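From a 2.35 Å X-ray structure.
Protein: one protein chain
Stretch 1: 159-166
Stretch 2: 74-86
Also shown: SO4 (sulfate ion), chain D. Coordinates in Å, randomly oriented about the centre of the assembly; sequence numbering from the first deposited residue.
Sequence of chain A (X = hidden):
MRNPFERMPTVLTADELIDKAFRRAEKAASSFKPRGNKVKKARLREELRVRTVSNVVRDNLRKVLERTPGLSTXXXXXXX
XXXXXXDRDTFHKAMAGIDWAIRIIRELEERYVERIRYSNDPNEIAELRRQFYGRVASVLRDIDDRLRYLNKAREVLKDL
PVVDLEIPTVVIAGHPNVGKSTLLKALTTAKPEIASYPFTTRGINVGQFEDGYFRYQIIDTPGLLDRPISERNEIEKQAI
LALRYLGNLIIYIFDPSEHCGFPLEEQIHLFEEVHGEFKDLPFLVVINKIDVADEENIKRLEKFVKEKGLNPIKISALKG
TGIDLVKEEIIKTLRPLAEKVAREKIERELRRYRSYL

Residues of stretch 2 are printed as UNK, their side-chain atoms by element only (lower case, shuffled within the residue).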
ATOM      1  N   ASP A 159      -0.456  -6.695   4.891  1.00 51.83           N
ATOM      2  CA  ASP A 159      -0.937  -5.929   6.035  1.00 55.24           C
ATOM      3  C   ASP A 159      -1.219  -4.460   5.741  1.00 52.66           C
ATOM      4  O   ASP A 159      -1.311  -3.653   6.663  1.00 54.57           O
ATOM      5  CB  ASP A 159       0.058  -5.991   7.192  1.00 59.99           C
ATOM      6  CG  ASP A 159       0.302  -7.398   7.679  1.00 69.02           C
ATOM      7  OD1 ASP A 159      -0.683  -8.162   7.823  1.00 70.13           O
ATOM      8  OD2 ASP A 159       1.484  -7.731   7.929  1.00 69.86           O
ATOM      9  N   LEU A 160      -1.341  -4.087   4.473  1.00 47.56           N
ATOM     10  CA  LEU A 160      -1.641  -2.690   4.192  1.00 42.02           C
ATOM     11  C   LEU A 160      -3.025  -2.395   4.728  1.00 39.16           C
ATOM     12  O   LEU A 160      -3.914  -3.230   4.667  1.00 41.55           O
ATOM     13  CB  LEU A 160      -1.621  -2.405   2.692  1.00 35.86           C
ATOM     14  CG  LEU A 160      -0.240  -2.227   2.068  1.00 35.91           C
ATOM     15  CD1 LEU A 160      -0.393  -2.103   0.556  1.00 32.17           C
ATOM     16  CD2 LEU A 160       0.440  -0.999   2.663  1.00 35.70           C
ATOM     17  N   PRO A 161      -3.225  -1.196   5.269  1.00 39.55           N
ATOM     18  CA  PRO A 161      -4.534  -0.821   5.806  1.00 38.34           C
ATOM     19  C   PRO A 161      -5.594  -0.952   4.717  1.00 40.25           C
ATOM     20  O   PRO A 161      -5.465  -0.338   3.661  1.00 42.17           O
ATOM     21  CB  PRO A 161      -4.349   0.641   6.185  1.00 36.98           C
ATOM     22  CG  PRO A 161      -2.891   0.783   6.368  1.00 40.93           C
ATOM     23  CD  PRO A 161      -2.296  -0.059   5.299  1.00 36.99           C
ATOM     24  N   VAL A 162      -6.627  -1.749   4.969  1.00 42.97           N
ATOM     25  CA  VAL A 162      -7.728  -1.917   4.010  1.00 47.26           C
ATOM     26  C   VAL A 162      -8.748  -0.785   4.235  1.00 47.42           C
ATOM     27  O   VAL A 162      -9.614  -0.887   5.104  1.00 48.53           O
ATOM     28  CB  VAL A 162      -8.441  -3.284   4.215  1.00 54.80           C
ATOM     29  CG1 VAL A 162      -9.770  -3.314   3.450  1.00 55.73           C
ATOM     30  CG2 VAL A 162      -7.541  -4.418   3.753  1.00 53.20           C
ATOM     31  N   VAL A 163      -8.633   0.296   3.465  1.00 44.44           N
ATOM     32  CA  VAL A 163      -9.544   1.437   3.596  1.00 41.18           C
ATOM     33  C   VAL A 163      -9.884   2.056   2.247  1.00 41.88           C
ATOM     34  O   VAL A 163      -9.185   1.839   1.254  1.00 41.84           O
ATOM     35  CB  VAL A 163      -8.946   2.538   4.490  1.00 38.25           C
ATOM     36  CG1 VAL A 163      -8.865   2.056   5.898  1.00 38.07           C
ATOM     37  CG2 VAL A 163      -7.576   2.910   4.000  1.00 41.26           C
ATOM     38  N   ASP A 164     -10.963   2.830   2.219  1.00 38.66           N
ATOM     39  CA  ASP A 164     -11.404   3.473   0.990  1.00 38.35           C
ATOM     40  C   ASP A 164     -10.524   4.671   0.721  1.00 39.48           C
ATOM     41  O   ASP A 164     -10.374   5.546   1.574  1.00 39.41           O
ATOM     42  CB  ASP A 164     -12.870   3.921   1.107  1.00 44.34           C
ATOM     43  CG  ASP A 164     -13.496   4.226  -0.250  1.00 48.30           C
ATOM     44  OD1 ASP A 164     -12.951   5.088  -0.974  1.00 46.53           O
ATOM     45  OD2 ASP A 164     -14.530   3.605  -0.592  1.00 46.04           O
ATOM     46  N   LEU A 165      -9.958   4.727  -0.475  1.00 40.96           N
ATOM     47  CA  LEU A 165      -9.082   5.829  -0.809  1.00 43.65           C
ATOM     48  C   LEU A 165      -9.661   6.907  -1.713  1.00 47.25           C
ATOM     49  O   LEU A 165      -8.958   7.850  -2.065  1.00 47.37           O
ATOM     50  CB  LEU A 165      -7.794   5.289  -1.414  1.00 48.32           C
ATOM     51  CG  LEU A 165      -7.073   4.312  -0.491  1.00 51.15           C
ATOM     52  CD1 LEU A 165      -5.723   4.012  -1.080  1.00 62.39           C
ATOM     53  CD2 LEU A 165      -6.905   4.906   0.895  1.00 53.94           C
ATOM     54  N   GLU A 166     -10.931   6.787  -2.084  1.00 46.45           N
ATOM     55  CA  GLU A 166     -11.535   7.805  -2.937  1.00 49.78           C
ATOM     56  C   GLU A 166     -12.441   8.747  -2.170  1.00 45.10           C
ATOM     57  O   GLU A 166     -12.320   9.961  -2.280  1.00 52.21           O
ATOM     58  CB  GLU A 166     -12.376   7.192  -4.058  1.00 50.50           C
ATOM     59  CG  GLU A 166     -11.618   6.469  -5.143  1.00 68.79           C
ATOM     60  CD  GLU A 166     -12.478   6.269  -6.384  1.00 77.53           C
ATOM     61  OE1 GLU A 166     -13.621   5.765  -6.259  1.00 78.71           O
ATOM     62  OE2 GLU A 166     -12.010   6.627  -7.485  1.00 83.17           O
ATOM     63  N   UNK A  74      -0.015   4.005  -7.577  1.00 41.85           N
ATOM     64  CA  UNK A  74      -0.758   3.895  -6.335  1.00 38.90           C
ATOM     65  C   UNK A  74      -1.106   5.228  -5.715  1.00 36.66           C
ATOM     66  O   UNK A  74      -0.444   6.233  -5.953  1.00 40.10           O
ATOM     67  c   UNK A  74      -1.009   0.951  -6.040  1.00 38.92           C
ATOM     68  c   UNK A  74       0.047   3.078  -5.314  1.00 37.11           C
ATOM     69  c   UNK A  74       0.301   1.613  -5.689  1.00 42.15           C
ATOM     70  c   UNK A  74       0.953   0.879  -4.550  1.00 34.84           C
ATOM     71  N   UNK A  75      -2.186   5.266  -4.934  1.00 37.91           N
ATOM     72  CA  UNK A  75      -2.535   6.538  -4.296  1.00 37.25           C
ATOM     73  C   UNK A  75      -1.359   6.878  -3.354  1.00 36.10           C
ATOM     74  O   UNK A  75      -0.716   5.971  -2.816  1.00 41.79           O
ATOM     75  c   UNK A  75      -4.451   5.166  -4.422  1.00 37.80           C
ATOM     76  c   UNK A  75      -3.811   6.190  -3.536  1.00 41.26           C
ATOM     77  c   UNK A  75      -3.285   4.291  -4.824  1.00 36.64           C
ATOM     78  N   UNK A  76      -1.072   8.162  -3.171  1.00 39.37           N
ATOM     79  CA  UNK A  76       0.026   8.614  -2.316  1.00 43.59           C
ATOM     80  C   UNK A  76       0.068   7.954  -0.955  1.00 40.82           C
ATOM     81  O   UNK A  76       1.140   7.668  -0.439  1.00 41.49           O
ATOM     82  n   UNK A  76       1.359  14.540  -4.111  1.00 74.60           N
ATOM     83  c   UNK A  76       0.327  10.895  -3.392  1.00 61.50           C
ATOM     84  c   UNK A  76       0.525  12.383  -3.125  1.00 70.78           C
ATOM     85  c   UNK A  76       0.921  13.134  -4.397  1.00 69.81           C
ATOM     86  c   UNK A  76      -0.017  10.130  -2.132  1.00 42.97           C
ATOM     87  N   UNK A  77      -1.101   7.720  -0.376  1.00 37.49           N
ATOM     88  CA  UNK A  77      -1.193   7.089   0.930  1.00 39.42           C
ATOM     89  C   UNK A  77      -0.533   5.714   0.917  1.00 37.48           C
ATOM     90  O   UNK A  77       0.249   5.399   1.811  1.00 36.49           O
ATOM     91  c   UNK A  77      -3.280   4.618   4.902  1.00 31.09           C
ATOM     92  c   UNK A  77      -3.492   4.908   2.507  1.00 28.59           C
ATOM     93  c   UNK A  77      -2.888   6.166   2.595  1.00 33.00           C
ATOM     94  c   UNK A  77      -2.678   5.870   4.991  1.00 32.62           C
ATOM     95  c   UNK A  77      -2.666   6.983   1.356  1.00 35.63           C
ATOM     96  c   UNK A  77      -2.485   6.636   3.844  1.00 29.82           C
ATOM     97  c   UNK A  77      -3.690   4.130   3.652  1.00 35.35           C
ATOM     98  N   UNK A  78      -0.846   4.900  -0.090  1.00 37.01           N
ATOM     99  CA  UNK A  78      -0.243   3.571  -0.190  1.00 38.08           C
ATOM    100  C   UNK A  78       1.242   3.667  -0.565  1.00 39.11           C
ATOM    101  O   UNK A  78       2.054   2.850  -0.129  1.00 34.91           O
ATOM    102  c   UNK A  78      -2.220   2.022  -0.618  1.00 38.79           C
ATOM    103  c   UNK A  78      -4.442   0.731   0.471  1.00 46.03           C
ATOM    104  c   UNK A  78      -3.375   1.852  -1.373  1.00 45.57           C
ATOM    105  c   UNK A  78      -4.495   1.204  -0.831  1.00 47.45           C
ATOM    106  o   UNK A  78      -5.508   0.079   1.037  1.00 47.01           O
ATOM    107  c   UNK A  78      -0.990   2.695  -1.194  1.00 33.86           C
ATOM    108  c   UNK A  78      -3.303   0.898   1.221  1.00 36.96           C
ATOM    109  c   UNK A  78      -2.214   1.531   0.679  1.00 37.10           C
ATOM    110  N   UNK A  79       1.604   4.662  -1.361  1.00 37.67           N
ATOM    111  CA  UNK A  79       3.009   4.816  -1.712  1.00 38.36           C
ATOM    112  C   UNK A  79       3.775   5.050  -0.418  1.00 38.46           C
ATOM    113  O   UNK A  79       4.859   4.517  -0.199  1.00 35.85           O
ATOM    114  o   UNK A  79       3.935   7.636  -4.918  1.00 43.26           O
ATOM    115  c   UNK A  79       2.847   5.676  -4.082  1.00 38.72           C
ATOM    116  c   UNK A  79       3.200   5.998  -2.651  1.00 34.11           C
ATOM    117  n   UNK A  79       1.985   7.051  -5.858  1.00 41.69           N
ATOM    118  c   UNK A  79       2.968   6.876  -4.990  1.00 45.57           C
ATOM    119  N   UNK A  80       3.179   5.832   0.462  1.00 36.21           N
ATOM    120  CA  UNK A  80       3.826   6.126   1.728  1.00 37.21           C
ATOM    121  C   UNK A  80       3.917   4.871   2.620  1.00 36.41           C
ATOM    122  O   UNK A  80       4.979   4.550   3.153  1.00 37.01           O
ATOM    123  c   UNK A  80       5.118   8.675   2.578  1.00 45.81           C
ATOM    124  c   UNK A  80       3.897   8.134   3.287  1.00 46.00           C
ATOM    125  c   UNK A  80       3.064   7.257   2.419  1.00 32.60           C
ATOM    126  o   UNK A  80       5.025   9.087   1.408  1.00 41.20           O
ATOM    127  o   UNK A  80       6.185   8.702   3.211  1.00 50.02           O
ATOM    128  N   UNK A  81       2.826   4.134   2.776  1.00 32.53           N
ATOM    129  CA  UNK A  81       2.903   2.962   3.619  1.00 31.48           C
ATOM    130  C   UNK A  81       3.726   1.837   2.999  1.00 34.08           C
ATOM    131  O   UNK A  81       4.348   1.068   3.721  1.00 39.99           O
ATOM    132  c   UNK A  81       1.510   2.477   4.003  1.00 36.00           C
ATOM    133  c   UNK A  81       1.526   3.866   6.078  1.00 34.43           C
ATOM    134  c   UNK A  81       0.721   3.441   4.890  1.00 31.37           C
ATOM    135  c   UNK A  81      -0.510   2.742   5.356  1.00 37.42           C
ATOM    136  N   UNK A  82       3.730   1.731   1.675  1.00 33.26           N
ATOM    137  CA  UNK A  82       4.539   0.714   1.004  1.00 31.88           C
ATOM    138  C   UNK A  82       6.011   0.980   1.366  1.00 33.46           C
ATOM    139  O   UNK A  82       6.775   0.069   1.682  1.00 33.94           O
ATOM    140  c   UNK A  82       5.576   0.072  -1.227  1.00 20.27           C
ATOM    141  c   UNK A  82       3.077   0.138  -0.969  1.00 28.09           C
ATOM    142  c   UNK A  82       4.393   0.785  -0.543  1.00 29.01           C
ATOM    143  N   UNK A  83       6.389   2.252   1.307  1.00 35.48           N
ATOM    144  CA  UNK A  83       7.734   2.667   1.622  1.00 31.61           C
ATOM    145  C   UNK A  83       8.027   2.307   3.074  1.00 37.35           C
ATOM    146  O   UNK A  83       9.094   1.807   3.394  1.00 37.23           O
ATOM    147  o   UNK A  83      10.254   3.876   1.510  1.00 41.62           O
ATOM    148  c   UNK A  83       7.864   4.177   1.404  1.00 35.05           C
ATOM    149  c   UNK A  83       9.303   4.680   1.560  1.00 43.74           C
ATOM    150  o   UNK A  83       9.476   5.898   1.716  1.00 41.50           O
ATOM    151  N   UNK A  84       7.066   2.545   3.958  1.00 41.96           N
ATOM    152  CA  UNK A  84       7.264   2.238   5.366  1.00 39.19           C
ATOM    153  C   UNK A  84       7.464   0.757   5.615  1.00 37.67           C
ATOM    154  O   UNK A  84       8.303   0.369   6.412  1.00 42.13           O
ATOM    155  c   UNK A  84       6.064   2.713   6.233  1.00 43.40           C
ATOM    156  c   UNK A  84       6.009   1.938   7.537  1.00 32.64           C
ATOM    157  c   UNK A  84       6.198   4.181   6.529  1.00 36.04           C
ATOM    158  N   UNK A  85       6.693  -0.071   4.934  1.00 36.69           N
ATOM    159  CA  UNK A  85       6.766  -1.510   5.141  1.00 38.79           C
ATOM    160  C   UNK A  85       7.909  -2.285   4.473  1.00 39.50           C
ATOM    161  O   UNK A  85       8.415  -3.251   5.046  1.00 44.30           O
ATOM    162  c   UNK A  85       4.187  -1.770   5.494  1.00 39.64           C
ATOM    163  c   UNK A  85       4.375  -2.143   6.946  1.00 41.97           C
ATOM    164  c   UNK A  85       5.442  -2.157   4.715  1.00 36.77           C
ATOM    165  c   UNK A  85       2.975  -2.480   4.922  1.00 38.46           C
ATOM    166  N   UNK A  86       8.319  -1.886   3.276  1.00 39.03           N
ATOM    167  CA  UNK A  86       9.348  -2.656   2.579  1.00 38.30           C
ATOM    168  C   UNK A  86      10.427  -1.824   1.920  1.00 38.30           C
ATOM    169  O   UNK A  86      11.344  -2.374   1.308  1.00 37.65           O
ATOM    170  c   UNK A  86       7.556  -4.338   2.120  1.00 30.05           C
ATOM    171  c   UNK A  86       8.687  -3.546   1.500  1.00 35.35           C
ATOM    172  c   UNK A  86       8.131  -2.693   0.357  1.00 29.92           C
TER
HETATM  173  S   SO4 D 403      -3.841  10.393  -4.499  1.00 86.31           S
HETATM  174  O1  SO4 D 403      -5.099   9.821  -3.809  1.00 81.33           O
HETATM  175  O2  SO4 D 403      -2.555  10.026  -3.793  1.00 85.47           O
HETATM  176  O3  SO4 D 403      -3.805   9.843  -5.924  1.00 84.25           O
HETATM  177  O4  SO4 D 403      -3.885  11.929  -4.496  1.00 89.09           O

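Position 74 carries four carbons forked at the second, and none comes within 6 Å of the other stretch: Leu74. At 75, three carbons close a ring onto the backbone N, and the ring touches Leu165. This is Pro75, at the N-cap position, right before the helix; its lack of an amide hydrogen is tolerated there because no residue of the helix precedes it to accept one. Pro75 CG is 3.8 Å from Leu165 CD1. Position 76 has four carbons in a row ending in nitrogen, and its CA-to-CB bond points away from stretch 1: Lys76. The backbone N of Lys76 gives a very short hydrogen bond, 2.5 Å, to O2 of a sulfate ion.

At 77 one carbon leads to a ring of six carbons without a heteroatom, lying near Pro161, Val163 and Leu165: Phe77. Phe77 CZ is 4.1 Å from Pro161 CG, and Phe77 CD2 is 3.8 Å from Leu165 CD2. Position 78 has the same plan plus one oxygen on the ring and reaches Leu160, Pro161 and Leu165, so it is Tyr78. Its CA-to-CB bond points sideways, but the ring end comes nearer, and Tyr78 OH donates a 2.7 Å hydrogen bond to Pro161 O, which lies near the ring plane at the edge. Leu165 CD1 is 3.1 Å from Tyr78 CE2, a tight apolar contact.

Position 79 has three carbons, the third carrying one oxygen and one nitrogen: Gln79. Gln79 NE2 donates a hydrogen bond of 2.6 Å to Leu74 O. At 80, three carbons end in two oxygens: Glu80, out of reach of stretch 1. Position 81 has four carbons forked at the second, touching Leu160 and Pro161; its CA-to-CB bond points toward stretch 1. It is Leu81, and Leu81 CD1 is 3.2 Å from Pro161 CG. At 82, one carbon carries two more and they touch Leu160: Val82, with Val82 CG2 4.4 Å from Leu160 CD1. Position 83 has two carbons, the second with two oxygens, and is Asp83, while 84 repeats the three-carbon fork as Val84; neither reaches across. Position 85 has four carbons forked at the second, against Leu160: Leu85, with Leu85 CD1 3.7 Å from Leu160 CD2. Position 86, a three-carbon fork again, is Val86, beyond reach.

The rule is a helical stripe meeting an irregular segment. Residues 77, 78, 81, 82 and 85 recur at spacings of three and four, so one side of the helix meets stretch 1, while the charged and amide side chains stay out of the contact. Leu160 packs against Tyr78, Leu81, Val82 and Leu85, and Leu165 against Pro75, Phe77 and Tyr78, so the Tyr78 ring is shared. Pro161 O accepts a hydrogen bond from Tyr78 OH, a directional polar link within a largely apolar contact that buries 505 Å², both sides summed.

Stretch 2 (74-86) LPKFYQELVDVLV
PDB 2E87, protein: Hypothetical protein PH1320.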